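Local coordinates for protein single-stranded-DNA-specific exonuclease RecJ (Thermus thermophilus, PDB 2ZXR) that degrades single-stranded DNA exonucleolytically in the 5' to 3' direction, using divalent metal ions and leaving single-stranded RNA without detectable cleavage, at residues A[20-25]-A[30-35]; A[10-15]-A[650-655]; A[276-281]-A[338-343]; A[248-253]-A[294-299]. All blocks are in the same frame, centred on the assembly; numbering follows the deposited sequence.

Interaction 1. Residues A[20-25]-A[30-35]; sequences EVMAAL and EAALAY
Ala32 is the first residue of 30-35 to meet 20-25, and its methyl sits between two side chains of the earlier helix. Its CB lies 3.4 Å from Met22 CG, tighter than ordinary van der Waals contact, and 3.8 Å from Val21 CG1. The same Val21 branch, anti to the backbone N (chi1 174°), also touches the carbonyl of Ala32. Small size lets the backbones come close here: Met22 CA and Ala32 CA are 5.4 Å apart. One turn later comes Tyr35, whose CB is 4.0 Å from Val21 CG1, so this one methyl bridges both residues. The ring of Tyr35 takes a different partner. Leu25 CD1 lies over one face, 3.9 Å from the ring centroid and 30° off its normal, a CH-pi contact biased to the CG–CD2 side; Tyr35 CG is 3.5 Å from Leu25 CD1. The Tyr35 OH is hydrogen-bonded to the carbonyl O of Glu446, outside this helix pair. Trp18, from the first helix, also packs on Ala32. With axes 8.9 Å apart and directions at 102°, two consecutive helices joined by a few residues pack crosswise through a buried apolar interface, consistent with an alpha-alpha corner.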
loop_
_atom_site.group_PDB
_atom_site.type_symbol
_atom_site.label_atom_id
_atom_site.label_comp_id
_atom_site.label_asym_id
_atom_site.label_seq_id
_atom_site.Cartn_x
_atom_site.Cartn_y
_atom_site.Cartn_z
ATOM N N GLU A 20 -16.619 10.261 -15.828
ATOM C CA GLU A 20 -16.907 11.285 -14.823
ATOM C C GLU A 20 -15.648 11.611 -14.026
ATOM O O GLU A 20 -15.354 12.785 -13.772
ATOM C CB GLU A 20 -18.016 10.811 -13.878
ATOM C CG GLU A 20 -19.369 10.722 -14.576
ATOM C CD GLU A 20 -20.457 10.053 -13.744
ATOM O OE1 GLU A 20 -21.631 10.093 -14.189
ATOM O OE2 GLU A 20 -20.145 9.482 -12.664
ATOM N N VAL A 21 -14.895 10.580 -13.660
ATOM C CA VAL A 21 -13.668 10.791 -12.898
ATOM C C VAL A 21 -12.627 11.519 -13.736
ATOM O O VAL A 21 -12.000 12.475 -13.269
ATOM C CB VAL A 21 -13.108 9.451 -12.369
ATOM C CG1 VAL A 21 -11.758 9.665 -11.709
ATOM C CG2 VAL A 21 -14.101 8.855 -11.344
ATOM N N MET A 22 -12.464 11.094 -14.985
ATOM C CA MET A 22 -11.505 11.738 -15.858
ATOM C C MET A 22 -11.809 13.229 -16.024
ATOM O O MET A 22 -10.899 14.064 -16.112
ATOM C CB MET A 22 -11.522 11.094 -17.237
ATOM C CG MET A 22 -10.837 9.749 -17.327
ATOM S SD MET A 22 -10.643 9.294 -19.050
ATOM C CE MET A 22 -12.219 8.642 -19.363
ATOM N N ALA A 23 -13.095 13.551 -16.104
ATOM C CA ALA A 23 -13.519 14.932 -16.289
ATOM C C ALA A 23 -13.380 15.756 -15.024
ATOM O O ALA A 23 -12.847 16.857 -15.052
ATOM C CB ALA A 23 -14.967 14.979 -16.774
ATOM N N ALA A 24 -13.854 15.206 -13.915
ATOM C CA ALA A 24 -13.835 15.904 -12.637
ATOM C C ALA A 24 -12.470 16.020 -11.980
ATOM O O ALA A 24 -12.315 16.777 -11.023
ATOM C CB ALA A 24 -14.833 15.247 -11.674
ATOM N N LEU A 25 -11.486 15.264 -12.458
ATOM C CA LEU A 25 -10.150 15.362 -11.887
ATOM C C LEU A 25 -9.166 15.821 -12.952
ATOM O O LEU A 25 -7.988 16.043 -12.667
ATOM C CB LEU A 25 -9.692 14.026 -11.319
ATOM C CG LEU A 25 -10.507 13.426 -10.177
ATOM C CD1 LEU A 25 -9.746 12.213 -9.653
ATOM C CD2 LEU A 25 -10.725 14.441 -9.069
ATOM N N GLU A 30 -5.757 6.057 -17.281
ATOM C CA GLU A 30 -4.978 5.264 -16.324
ATOM C C GLU A 30 -5.128 5.757 -14.904
ATOM O O GLU A 30 -5.537 5.014 -14.006
ATOM C CB GLU A 30 -3.494 5.285 -16.687
ATOM C CG GLU A 30 -3.179 4.676 -18.034
ATOM C CD GLU A 30 -3.499 5.619 -19.167
ATOM O OE1 GLU A 30 -3.634 6.845 -18.904
ATOM O OE2 GLU A 30 -3.607 5.134 -20.311
ATOM N N ALA A 31 -4.788 7.021 -14.698
ATOM C CA ALA A 31 -4.890 7.627 -13.384
ATOM C C ALA A 31 -6.342 7.602 -12.894
ATOM O O ALA A 31 -6.609 7.332 -11.716
ATOM C CB ALA A 31 -4.360 9.059 -13.437
ATOM N N ALA A 32 -7.290 7.871 -13.791
ATOM C CA ALA A 32 -8.701 7.849 -13.393
ATOM C C ALA A 32 -9.083 6.459 -12.892
ATOM O O ALA A 32 -9.924 6.324 -12.020
ATOM C CB ALA A 32 -9.601 8.254 -14.558
ATOM N N LEU A 33 -8.472 5.427 -13.455
ATOM C CA LEU A 33 -8.749 4.063 -13.026
ATOM C C LEU A 33 -8.351 3.941 -11.544
ATOM O O LEU A 33 -9.106 3.404 -10.716
ATOM C CB LEU A 33 -7.915 3.091 -13.863
ATOM C CG LEU A 33 -8.623 2.085 -14.764
ATOM C CD1 LEU A 33 -7.646 1.555 -15.827
ATOM C CD2 LEU A 33 -9.146 0.951 -13.911
ATOM N N ALA A 34 -7.159 4.441 -11.225
ATOM C CA ALA A 34 -6.633 4.413 -9.851
ATOM C C ALA A 34 -7.544 5.210 -8.906
ATOM O O ALA A 34 -7.967 4.711 -7.848
ATOM C CB ALA A 34 -5.215 4.978 -9.827
ATOM N N TYR A 35 -7.864 6.444 -9.286
ATOM C CA TYR A 35 -8.748 7.251 -8.453
ATOM C C TYR A 35 -10.094 6.553 -8.247
ATOM O O TYR A 35 -10.590 6.488 -7.110
ATOM C CB TYR A 35 -8.963 8.633 -9.066
ATOM C CG TYR A 35 -7.704 9.450 -9.122
ATOM C CD1 TYR A 35 -6.989 9.737 -7.962
ATOM C CD2 TYR A 35 -7.206 9.911 -10.335
ATOM C CE1 TYR A 35 -5.803 10.463 -8.022
ATOM C CE2 TYR A 35 -6.032 10.621 -10.406
ATOM C CZ TYR A 35 -5.329 10.897 -9.253
ATOM O OH TYR A 35 -4.144 11.587 -9.330
#

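Interaction 2. Residues A[10-15]-A[650-655]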
loop_
_atom_site.group_PDB
_atom_site.type_symbol
_atom_site.label_atom_id
_atom_site.label_comp_id
_atom_site.label_asym_id
_atom_site.label_seq_id
_atom_site.Cartn_x
_atom_site.Cartn_y
_atom_site.Cartn_z
ATOM N N LEU A 10 -6.884 -5.236 -11.773
ATOM C CA LEU A 10 -8.049 -4.535 -11.261
ATOM C C LEU A 10 -9.136 -4.408 -12.345
ATOM O O LEU A 10 -8.845 -4.204 -13.526
ATOM C CB LEU A 10 -7.653 -3.145 -10.734
ATOM C CG LEU A 10 -6.528 -3.089 -9.678
ATOM C CD1 LEU A 10 -6.576 -1.720 -8.957
ATOM C CD2 LEU A 10 -6.688 -4.222 -8.657
ATOM N N SER A 11 -10.390 -4.510 -11.925
ATOM C CA SER A 11 -11.527 -4.455 -12.831
ATOM C C SER A 11 -11.679 -3.122 -13.548
ATOM O O SER A 11 -11.246 -2.083 -13.038
ATOM C CB SER A 11 -12.799 -4.706 -12.033
ATOM O OG SER A 11 -13.046 -3.577 -11.198
ATOM N N LEU A 12 -12.294 -3.136 -14.729
ATOM C CA LEU A 12 -12.528 -1.871 -15.426
ATOM C C LEU A 12 -13.812 -1.310 -14.827
ATOM O O LEU A 12 -14.793 -2.048 -14.583
ATOM C CB LEU A 12 -12.702 -2.053 -16.942
ATOM C CG LEU A 12 -11.520 -2.661 -17.704
ATOM C CD1 LEU A 12 -11.818 -2.666 -19.208
ATOM C CD2 LEU A 12 -10.257 -1.891 -17.403
ATOM N N PRO A 13 -13.826 -0.002 -14.545
ATOM C CA PRO A 13 -15.053 0.563 -13.969
ATOM C C PRO A 13 -16.078 0.810 -15.067
ATOM O O PRO A 13 -15.768 0.684 -16.259
ATOM C CB PRO A 13 -14.564 1.870 -13.342
ATOM C CG PRO A 13 -13.511 2.313 -14.308
ATOM C CD PRO A 13 -12.769 1.019 -14.664
ATOM N N PRO A 14 -17.322 1.131 -14.681
ATOM C CA PRO A 14 -18.319 1.392 -15.725
ATOM C C PRO A 14 -17.904 2.669 -16.465
ATOM O O PRO A 14 -17.515 3.680 -15.858
ATOM C CB PRO A 14 -19.641 1.533 -14.951
ATOM C CG PRO A 14 -19.228 1.632 -13.467
ATOM C CD PRO A 14 -17.954 0.835 -13.383
ATOM N N LEU A 15 -17.971 2.616 -17.788
ATOM C CA LEU A 15 -17.553 3.752 -18.596
ATOM C C LEU A 15 -18.067 5.139 -18.211
ATOM O O LEU A 15 -17.285 6.089 -18.176
ATOM C CB LEU A 15 -17.866 3.490 -20.061
ATOM C CG LEU A 15 -16.944 2.502 -20.765
ATOM C CD1 LEU A 15 -16.581 3.113 -22.125
ATOM C CD2 LEU A 15 -15.683 2.242 -19.959
ATOM N N LEU A 650 -13.958 -6.314 -24.150
ATOM C CA LEU A 650 -14.884 -6.213 -25.268
ATOM C C LEU A 650 -16.089 -5.388 -24.840
ATOM O O LEU A 650 -16.566 -4.552 -25.601
ATOM C CB LEU A 650 -15.300 -7.610 -25.748
ATOM C CG LEU A 650 -16.277 -7.645 -26.934
ATOM C CD1 LEU A 650 -15.805 -6.720 -28.052
ATOM C CD2 LEU A 650 -16.396 -9.065 -27.439
ATOM N N LEU A 651 -16.577 -5.605 -23.620
ATOM C CA LEU A 651 -17.707 -4.808 -23.135
ATOM C C LEU A 651 -17.337 -3.314 -23.122
ATOM O O LEU A 651 -18.129 -2.461 -23.533
ATOM C CB LEU A 651 -18.106 -5.232 -21.728
ATOM C CG LEU A 651 -18.572 -6.684 -21.571
ATOM C CD1 LEU A 651 -19.101 -6.860 -20.137
ATOM C CD2 LEU A 651 -19.682 -7.006 -22.582
ATOM N N ALA A 652 -16.131 -2.987 -22.670
ATOM C CA ALA A 652 -15.735 -1.579 -22.635
ATOM C C ALA A 652 -15.640 -1.085 -24.074
ATOM O O ALA A 652 -15.986 0.064 -24.378
ATOM C CB ALA A 652 -14.371 -1.407 -21.907
ATOM N N TYR A 653 -15.176 -1.970 -24.953
ATOM C CA TYR A 653 -15.033 -1.652 -26.371
ATOM C C TYR A 653 -16.381 -1.257 -26.995
ATOM O O TYR A 653 -16.443 -0.281 -27.743
ATOM C CB TYR A 653 -14.447 -2.840 -27.129
ATOM C CG TYR A 653 -14.318 -2.616 -28.627
ATOM C CD1 TYR A 653 -13.311 -1.818 -29.148
ATOM C CD2 TYR A 653 -15.228 -3.188 -29.520
ATOM C CE1 TYR A 653 -13.207 -1.588 -30.518
ATOM C CE2 TYR A 653 -15.128 -2.965 -30.901
ATOM C CZ TYR A 653 -14.113 -2.159 -31.385
ATOM O OH TYR A 653 -14.017 -1.908 -32.744
ATOM N N TRP A 654 -17.448 -2.008 -26.707
ATOM C CA TRP A 654 -18.769 -1.660 -27.260
ATOM C C TRP A 654 -19.105 -0.250 -26.756
ATOM O O TRP A 654 -19.564 0.602 -27.505
ATOM C CB TRP A 654 -19.909 -2.540 -26.736
ATOM C CG TRP A 654 -19.828 -4.038 -26.855
ATOM C CD1 TRP A 654 -20.166 -4.957 -25.870
ATOM C CD2 TRP A 654 -19.500 -4.802 -28.005
ATOM N NE1 TRP A 654 -20.068 -6.232 -26.351
ATOM C CE2 TRP A 654 -19.662 -6.174 -27.656
ATOM C CE3 TRP A 654 -19.089 -4.475 -29.290
ATOM C CZ2 TRP A 654 -19.423 -7.208 -28.554
ATOM C CZ3 TRP A 654 -18.853 -5.484 -30.166
ATOM C CH2 TRP A 654 -19.018 -6.848 -29.797
ATOM N N GLU A 655 -18.904 -0.034 -25.459
ATOM C CA GLU A 655 -19.208 1.259 -24.868
ATOM C C GLU A 655 -18.436 2.440 -25.456
ATOM O O GLU A 655 -19.042 3.430 -25.866
ATOM C CB GLU A 655 -19.008 1.212 -23.355
ATOM C CG GLU A 655 -20.310 1.019 -22.612
ATOM C CD GLU A 655 -21.438 1.873 -23.208
ATOM O OE1 GLU A 655 -21.373 3.126 -23.128
ATOM O OE2 GLU A 655 -22.384 1.283 -23.775
#
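Leu15, at the start of helix 15-25, reaches across to Ala652 and Glu655, one turn apart on the C-terminal helix. Tracing it outward, CB is already 4.2 Å from Glu655 CB. At the branch point, Leu15 CG closes to 3.6 Å from Glu655 CB. The methyl CD1 goes furthest in, 3.3 Å from Glu655 CB and also 3.8 Å from the carbonyl O of Ala652. CD2 makes the looser contact, 4.3 Å from Ala652 CB. A chi2 of -135°, well off a staggered value, is what turns CD1 onto the Glu655 methylene. The two side chains run past each other in opposite directions, so only the aliphatic base of Glu655 is used; its carboxylate forms a salt bridge with Arg658. Leu12 adds a second apolar touch, with CD1 at 3.9 Å from Ala652 CB. The backbone N of Leu12 is hydrogen-bonded to Glu648 OE2, on the preceding part of the same helix. The loop that links strand 5-9 to helix 15-25 therefore lies against helix 643-655, while helix 624-639 touches both partners, through Arg633 to Leu12 and Val630 to Ala652.

Interaction 3. Residues A[276-281]-A[338-343]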
loop_
_atom_site.group_PDB
_atom_site.type_symbol
_atom_site.label_atom_id
_atom_site.label_comp_id
_atom_site.label_asym_id
_atom_site.label_seq_id
_atom_site.Cartn_x
_atom_site.Cartn_y
_atom_site.Cartn_z
ATOM N N SER A 276 13.110 4.147 21.586
ATOM C CA SER A 276 12.180 3.503 22.477
ATOM C C SER A 276 12.435 1.999 22.574
ATOM O O SER A 276 12.485 1.464 23.677
ATOM C CB SER A 276 10.750 3.774 22.011
ATOM O OG SER A 276 9.837 3.056 22.817
ATOM N N ARG A 277 12.600 1.320 21.436
ATOM C CA ARG A 277 12.830 -0.120 21.452
ATOM C C ARG A 277 14.082 -0.413 22.272
ATOM O O ARG A 277 14.204 -1.478 22.846
ATOM C CB ARG A 277 13.046 -0.694 20.039
ATOM C CG ARG A 277 11.967 -0.433 18.968
ATOM C CD ARG A 277 12.630 -0.604 17.548
ATOM N NE ARG A 277 11.798 -0.230 16.393
ATOM C CZ ARG A 277 10.618 -0.787 16.096
ATOM N NH1 ARG A 277 10.132 -1.751 16.866
ATOM N NH2 ARG A 277 9.913 -0.377 15.043
ATOM N N LEU A 278 15.010 0.543 22.324
ATOM C CA LEU A 278 16.255 0.353 23.055
ATOM C C LEU A 278 16.299 0.928 24.490
ATOM O O LEU A 278 17.363 1.021 25.110
ATOM C CB LEU A 278 17.420 0.896 22.204
ATOM C CG LEU A 278 18.289 -0.149 21.482
ATOM C CD1 LEU A 278 17.457 -1.359 21.062
ATOM C CD2 LEU A 278 18.989 0.482 20.285
ATOM N N GLY A 279 15.147 1.299 25.027
ATOM C CA GLY A 279 15.131 1.839 26.378
ATOM C C GLY A 279 15.598 3.278 26.521
ATOM O O GLY A 279 15.976 3.702 27.618
ATOM N N GLU A 280 15.607 4.047 25.440
ATOM C CA GLU A 280 16.002 5.447 25.577
ATOM C C GLU A 280 14.932 6.370 24.986
ATOM O O GLU A 280 15.231 7.354 24.323
ATOM C CB GLU A 280 17.402 5.697 24.967
ATOM C CG GLU A 280 18.543 5.112 25.850
ATOM C CD GLU A 280 19.978 5.326 25.324
ATOM O OE1 GLU A 280 20.722 4.315 25.198
ATOM O OE2 GLU A 280 20.396 6.481 25.058
ATOM N N ALA A 281 13.673 6.045 25.268
ATOM C CA ALA A 281 12.530 6.842 24.795
ATOM C C ALA A 281 12.609 8.330 25.214
ATOM O O ALA A 281 12.175 9.201 24.464
ATOM C CB ALA A 281 11.208 6.214 25.276
ATOM N N GLU A 338 19.101 -15.537 24.158
ATOM C CA GLU A 338 19.664 -14.246 24.509
ATOM C C GLU A 338 19.333 -13.116 23.537
ATOM O O GLU A 338 19.962 -12.061 23.590
ATOM C CB GLU A 338 21.179 -14.364 24.644
ATOM C CG GLU A 338 21.644 -15.215 25.821
ATOM C CD GLU A 338 21.073 -14.756 27.153
ATOM O OE1 GLU A 338 21.281 -13.574 27.534
ATOM O OE2 GLU A 338 20.412 -15.588 27.822
ATOM N N GLY A 339 18.357 -13.337 22.658
ATOM C CA GLY A 339 17.981 -12.309 21.703
ATOM C C GLY A 339 17.447 -11.077 22.410
ATOM O O GLY A 339 16.943 -11.179 23.529
ATOM N N HIS A 340 17.571 -9.912 21.780
ATOM C CA HIS A 340 17.078 -8.669 22.366
ATOM C C HIS A 340 15.577 -8.523 22.018
ATOM O O HIS A 340 15.200 -8.492 20.861
ATOM C CB HIS A 340 17.904 -7.484 21.822
ATOM C CG HIS A 340 17.680 -6.194 22.556
ATOM N ND1 HIS A 340 18.712 -5.338 22.891
ATOM C CD2 HIS A 340 16.549 -5.630 23.050
ATOM C CE1 HIS A 340 18.229 -4.307 23.565
ATOM N NE2 HIS A 340 16.919 -4.460 23.677
ATOM N N PRO A 341 14.698 -8.462 23.030
ATOM C CA PRO A 341 13.258 -8.332 22.749
ATOM C C PRO A 341 12.885 -7.090 21.954
ATOM O O PRO A 341 11.847 -7.059 21.296
ATOM C CB PRO A 341 12.634 -8.367 24.150
ATOM C CG PRO A 341 13.586 -9.312 24.881
ATOM C CD PRO A 341 14.916 -8.713 24.464
ATOM N N GLY A 342 13.760 -6.096 21.989
ATOM C CA GLY A 342 13.532 -4.862 21.268
ATOM C C GLY A 342 13.684 -4.963 19.757
ATOM O O GLY A 342 13.211 -4.077 19.016
ATOM N N VAL A 343 14.325 -6.020 19.266
ATOM C CA VAL A 343 14.474 -6.127 17.827
ATOM C C VAL A 343 13.745 -7.287 17.183
ATOM O O VAL A 343 13.639 -7.316 15.947
ATOM C CB VAL A 343 15.976 -6.196 17.394
ATOM C CG1 VAL A 343 16.793 -5.208 18.218
ATOM C CG2 VAL A 343 16.514 -7.612 17.505
#
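Arg277 and Gly342 bring their backbones within 4.8 Å, CA to CA, where helix 261-277 ends and helix 341-355 begins. The end of helix 261-277 is a Schellman motif: Gly279, with a positive phi of 77°, is its C-prime residue, its N is hydrogen-bonded to Ser276 O at 3.0 Å, and Glu280 N bonds back to Ala275 O. The second helix starts in the DHHA1 region. Gly342 carries no side chain on the face turned to Arg277, which lets Arg277 O come to 3.8 Å from Gly342 CA. In the other direction the carbonyl of Gly342 points at the aliphatic stem of Arg277, with O 3.5 Å from Arg277 CB and further contacts to CG and CD. This is packing of a carbonyl against methylenes; the stem is extended from CG to NE and takes the guanidinium onward, leaving the Arg277 side chain about 7 Å from that of Asp82, a manganese ligand. Ser276 OG is hydrogen-bonded to the carbonyls of Asp80 and Tyr81, which ties this helix end to the backbone of the metal-binding segment. The contact thus joins the helix end beside the metal site to the DHHA1 part, consistent with the facing of these two parts in DHH-family phosphoesterases. His340 completes it: CG is anti to the backbone N (chi1 -168°), which places the imidazole beside Leu278. The two side chains cross at about a right angle, and Leu278 CD1 stops 3.9 Å from His340 CE1.

Interaction 4. Residues A[248-253]-A[294-299]; sequences LRLLAE and AEAQAL
Chi1 of -120° and chi2 of 41° carry Leu250 CD2 onto the backbone of helix 293-321 at Ala296 and Gln297. The first value lies midway between two staggered positions, and since Leu250 and Gln297 also touch a crystal neighbour, the lattice may contribute to it. CD2 is the branch that does the touching. It lies 3.6 Å from Gln297 N and 3.8 Å from Gln297 CA, resting against the main chain more than on a side chain. The methyl of Ala296 and the CB methylene of Gln297 flank that spot: Ala296 CB and Gln297 CB each stand 4.0 Å from Leu250 CD2. The closest CA pair, Leu250 and Gln297, is 6.8 Å apart, and only 97 Å² is buried in total. On helix 246-254 Arg249 NE bonds Glu253 OE2 at 3.0 Å in a nearly straight salt bridge one turn along that helix; OE2 lies in the guanidinium plane, while the N-H comes from above the carboxylate plane. Next to Leu250, Leu251 packs on Ile268 and Ile272 of helix 261-277 and on Leu287 of helix 281-289, and Ala296 touches the same Leu287, so helix 281-289 contacts both partners.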
loop_
_atom_site.group_PDB
_atom_site.type_symbol
_atom_site.label_atom_id
_atom_site.label_comp_id
_atom_site.label_asym_id
_atom_site.label_seq_id
_atom_site.Cartn_x
_atom_site.Cartn_y
_atom_site.Cartn_z
ATOM N N LEU A 248 12.446 18.210 15.212
ATOM C CA LEU A 248 11.835 17.477 14.118
ATOM C C LEU A 248 12.433 17.978 12.798
ATOM O O LEU A 248 12.775 17.200 11.913
ATOM C CB LEU A 248 10.322 17.689 14.122
ATOM C CG LEU A 248 9.603 16.992 12.960
ATOM C CD1 LEU A 248 9.889 15.477 13.006
ATOM C CD2 LEU A 248 8.092 17.263 13.057
ATOM N N ARG A 249 12.557 19.288 12.660
ATOM C CA ARG A 249 13.131 19.816 11.433
ATOM C C ARG A 249 14.549 19.239 11.226
ATOM O O ARG A 249 14.889 18.774 10.153
ATOM C CB ARG A 249 13.179 21.351 11.492
ATOM C CG ARG A 249 13.942 21.951 10.348
ATOM C CD ARG A 249 13.917 23.462 10.378
ATOM N NE ARG A 249 14.932 23.991 9.470
ATOM C CZ ARG A 249 15.154 25.284 9.261
ATOM N NH1 ARG A 249 14.423 26.198 9.899
ATOM N NH2 ARG A 249 16.112 25.655 8.417
ATOM N N LEU A 250 15.359 19.250 12.273
ATOM C CA LEU A 250 16.723 18.730 12.198
ATOM C C LEU A 250 16.748 17.208 11.940
ATOM O O LEU A 250 17.595 16.715 11.199
ATOM C CB LEU A 250 17.470 19.083 13.503
ATOM C CG LEU A 250 18.756 19.948 13.505
ATOM C CD1 LEU A 250 18.671 21.123 12.521
ATOM C CD2 LEU A 250 19.020 20.456 14.954
ATOM N N LEU A 251 15.840 16.449 12.544
ATOM C CA LEU A 251 15.864 15.011 12.276
ATOM C C LEU A 251 15.529 14.817 10.792
ATOM O O LEU A 251 16.186 14.035 10.095
ATOM C CB LEU A 251 14.850 14.271 13.145
ATOM C CG LEU A 251 14.701 12.761 12.935
ATOM C CD1 LEU A 251 16.074 12.047 13.010
ATOM C CD2 LEU A 251 13.765 12.227 14.032
ATOM N N ALA A 252 14.523 15.550 10.309
ATOM C CA ALA A 252 14.110 15.458 8.904
ATOM C C ALA A 252 15.269 15.808 7.951
ATOM O O ALA A 252 15.533 15.079 6.997
ATOM C CB ALA A 252 12.930 16.367 8.652
ATOM N N GLU A 253 15.955 16.917 8.195
ATOM C CA GLU A 253 17.071 17.286 7.311
ATOM C C GLU A 253 18.189 16.244 7.360
ATOM O O GLU A 253 18.762 15.907 6.326
ATOM C CB GLU A 253 17.634 18.643 7.696
ATOM C CG GLU A 253 16.595 19.735 7.640
ATOM C CD GLU A 253 17.126 21.089 8.075
ATOM O OE1 GLU A 253 18.204 21.133 8.711
ATOM O OE2 GLU A 253 16.450 22.104 7.782
ATOM N N ALA A 294 21.147 23.313 19.382
ATOM C CA ALA A 294 22.375 22.598 19.689
ATOM C C ALA A 294 22.059 21.318 20.443
ATOM O O ALA A 294 22.645 20.289 20.184
ATOM C CB ALA A 294 23.299 23.480 20.533
ATOM N N GLU A 295 21.143 21.393 21.395
ATOM C CA GLU A 295 20.759 20.216 22.143
ATOM C C GLU A 295 20.043 19.254 21.178
ATOM O O GLU A 295 20.276 18.050 21.188
ATOM C CB GLU A 295 19.838 20.607 23.299
ATOM C CG GLU A 295 19.245 19.408 24.033
ATOM C CD GLU A 295 18.190 19.784 25.077
ATOM O OE1 GLU A 295 17.617 20.897 25.000
ATOM O OE2 GLU A 295 17.918 18.953 25.969
ATOM N N ALA A 296 19.171 19.794 20.336
ATOM C CA ALA A 296 18.458 18.954 19.381
ATOM C C ALA A 296 19.493 18.268 18.462
ATOM O O ALA A 296 19.430 17.048 18.251
ATOM C CB ALA A 296 17.486 19.800 18.564
ATOM N N GLN A 297 20.446 19.043 17.935
ATOM C CA GLN A 297 21.485 18.489 17.052
ATOM C C GLN A 297 22.161 17.286 17.716
ATOM O O GLN A 297 22.290 16.213 17.118
ATOM C CB GLN A 297 22.517 19.566 16.709
ATOM C CG GLN A 297 23.685 19.128 15.773
ATOM C CD GLN A 297 24.700 20.277 15.544
ATOM O OE1 GLN A 297 25.346 20.757 16.488
ATOM N NE2 GLN A 297 24.822 20.726 14.306
ATOM N N ALA A 298 22.574 17.459 18.966
ATOM C CA ALA A 298 23.206 16.374 19.706
ATOM C C ALA A 298 22.266 15.158 19.813
ATOM O O ALA A 298 22.706 14.017 19.638
ATOM C CB ALA A 298 23.594 16.852 21.115
ATOM N N LEU A 299 20.986 15.393 20.107
ATOM C CA LEU A 299 20.027 14.292 20.238
ATOM C C LEU A 299 19.818 13.567 18.915
ATOM O O LEU A 299 19.633 12.359 18.897
ATOM C CB LEU A 299 18.675 14.797 20.792
ATOM C CG LEU A 299 18.734 15.224 22.273
ATOM C CD1 LEU A 299 17.474 16.017 22.648
ATOM C CD2 LEU A 299 18.886 13.994 23.174
#

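Overall arrangement
The four contacts form two groups far apart; interaction 3 lies across the chain's centre from interactions 1 and 2, with the centres of interactions 2 and 3 52 Å apart. Interactions 1 and 2 are 14 Å apart between centres and touch directly: Leu33 CD2 lies 3.7 Å from Pro13 CD. Interaction 2 closes almost the whole chain into a loop that holds the other three. Interactions 3 and 4 have centres 22 Å apart and nearest atoms about 8 Å apart; their segments alternate along the chain, and helix 293-321, which supplies one segment of interaction 4, also packs on Leu278 and His340 of interaction 3. Only interaction 3 is near the metal site, the Arg277 side chain lying about 12 Å from the bound magnesium ion.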